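Local atomic coordinates of osmotically inducible protein OsmC (Psychrobacter arcticus, PDB entry 2PN2), a protein that probably takes part in the osmotic stress and detoxification response as a member of the OsmC family, some of whose characterised relatives reduce peroxides through a pair of cysteines. Residues A[67-72]-A[134-139]. Numbering follows the deposited sequence.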
loop_
_atom_site.group_PDB
_atom_site.type_symbol
_atom_site.label_atom_id
_atom_site.label_comp_id
_atom_site.label_asym_id
_atom_site.label_seq_id
_atom_site.Cartn_x
_atom_site.Cartn_y
_atom_site.Cartn_z
ATOM N N THR A 67 -2.511 -2.968 4.542
ATOM C CA THR A 67 -3.056 -4.105 3.781
ATOM C C THR A 67 -2.069 -4.725 2.774
ATOM O O THR A 67 -2.063 -5.944 2.600
ATOM C CB THR A 67 -4.380 -3.716 3.093
ATOM O OG1 THR A 67 -5.226 -3.108 4.072
ATOM C CG2 THR A 67 -5.068 -4.942 2.471
ATOM N N SER A 68 -1.255 -3.899 2.120
ATOM C CA SER A 68 -0.234 -4.377 1.174
ATOM C C SER A 68 0.765 -5.327 1.845
ATOM O O SER A 68 1.181 -6.286 1.218
ATOM C CB SER A 68 0.512 -3.223 0.463
ATOM O OG SER A 68 1.458 -2.591 1.296
ATOM N N LEU A 69 1.093 -5.075 3.125
ATOM C CA LEU A 69 1.976 -5.942 3.893
ATOM C C LEU A 69 1.370 -7.318 4.020
ATOM O O LEU A 69 2.041 -8.293 3.738
ATOM C CB LEU A 69 2.253 -5.400 5.308
ATOM C CG LEU A 69 3.212 -6.239 6.176
ATOM C CD1 LEU A 69 4.571 -6.532 5.432
ATOM C CD2 LEU A 69 3.461 -5.500 7.511
ATOM N N ALA A 70 0.096 -7.373 4.424
ATOM C CA ALA A 70 -0.644 -8.636 4.564
ATOM C C ALA A 70 -0.786 -9.366 3.223
ATOM O O ALA A 70 -0.613 -10.586 3.151
ATOM C CB ALA A 70 -2.013 -8.400 5.193
ATOM N N SER A 71 -1.101 -8.625 2.171
ATOM C CA SER A 71 -1.184 -9.217 0.814
ATOM C C SER A 71 0.140 -9.811 0.362
ATOM O O SER A 71 0.171 -10.908 -0.207
ATOM C CB SER A 71 -1.634 -8.191 -0.216
ATOM O OG SER A 71 -3.006 -7.966 -0.053
ATOM N N CYS A 72 1.222 -9.096 0.642
ATOM C CA CYS A 72 2.559 -9.542 0.294
ATOM C C CYS A 72 2.915 -10.838 1.035
ATOM O O CYS A 72 3.434 -11.785 0.426
ATOM C CB CYS A 72 3.574 -8.448 0.605
ATOM S SG CYS A 72 5.186 -8.831 0.011
ATOM N N CYS A 134 9.216 -10.876 3.315
ATOM C CA CYS A 134 8.594 -10.525 2.036
ATOM C C CYS A 134 8.913 -9.098 1.604
ATOM O O CYS A 134 9.268 -8.272 2.448
ATOM C CB CYS A 134 7.082 -10.773 2.061
ATOM S SG CYS A 134 6.107 -9.542 2.908
ATOM N N PRO A 135 8.822 -8.815 0.296
ATOM C CA PRO A 135 9.224 -7.480 -0.166
ATOM C C PRO A 135 8.627 -6.257 0.529
ATOM O O PRO A 135 9.382 -5.333 0.815
ATOM C CB PRO A 135 8.888 -7.519 -1.659
ATOM C CG PRO A 135 9.105 -8.944 -2.008
ATOM C CD PRO A 135 8.477 -9.670 -0.859
ATOM N N VAL A 136 7.325 -6.274 0.822
ATOM C CA VAL A 136 6.684 -5.165 1.546
ATOM C C VAL A 136 7.201 -5.116 2.995
ATOM O O VAL A 136 7.427 -4.010 3.524
ATOM C CB VAL A 136 5.144 -5.207 1.488
ATOM C CG1 VAL A 136 4.523 -4.067 2.332
ATOM C CG2 VAL A 136 4.690 -5.112 0.052
ATOM N N ALA A 137 7.459 -6.275 3.622
ATOM C CA ALA A 137 8.021 -6.266 5.001
ATOM C C ALA A 137 9.357 -5.492 5.049
ATOM O O ALA A 137 9.611 -4.729 5.993
ATOM C CB ALA A 137 8.205 -7.690 5.563
ATOM N N LYS A 138 10.147 -5.638 3.983
ATOM C CA LYS A 138 11.452 -4.991 3.836
ATOM C C LYS A 138 11.422 -3.603 3.195
ATOM O O LYS A 138 12.478 -3.034 2.918
ATOM C CB LYS A 138 12.367 -5.929 3.043
ATOM C CG LYS A 138 12.571 -7.290 3.696
ATOM C CD LYS A 138 13.250 -7.145 5.065
ATOM C CE LYS A 138 13.574 -8.443 5.707
ATOM N NZ LYS A 138 14.187 -8.136 7.024
ATOM N N SER A 139 10.223 -3.078 2.946
ATOM C CA SER A 139 10.004 -1.778 2.321
ATOM C C SER A 139 9.269 -0.765 3.219
ATOM O O SER A 139 9.135 0.392 2.813
ATOM C CB SER A 139 9.218 -1.961 1.014
ATOM O OG SER A 139 9.879 -2.842 0.109
#
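Leu69 on helix 61-83 and Val136 on the short helical bend at 135-137 come closest in backbone, their CA atoms 5.3 Å apart. Cys72 carries the polar part of the contact. Its SG lies anti to the backbone N (chi1 -172°), which extends it toward the bend. Cys72 SG accepts a nearly straight hydrogen bond from Val136 N at 3.4 Å, 173° at the hydrogen. Cys72 SG also lies 3.1 Å from Cys134 SG, close but too far for a disulfide. Pro135 CD packs against Cys72 SG. Cys134 SG accepts a weak bond from Ala137 N, so each sulfur meets an amide of the bend. The two probably correspond to the redox-active cysteine pair of OsmC peroxidases. With an alanine at Cys72, Val136 N would probably lose its acceptor and Cys134 SG its sulfur neighbour. Val136 straddles the helix surface: CG1 sits 3.5 Å from Leu69 CA, and CG2 is 3.6 Å from Cys72 CB. Leu69 CD1 reaches Ala137, 3.5 Å from Ala137 CA, a tight fit. Ser68 OG touches Val136 CG1 but bonds to Leu65 O. Segment 134-139 lies in the loop between helix 121-132 and strand 145-150. Leu69 rests on Val109 and Ile111 of strand 105-114, Cys134 packs on Met73 and Ile76 of helix 61-83, and Pro135 meets Thr62 of the second subunit.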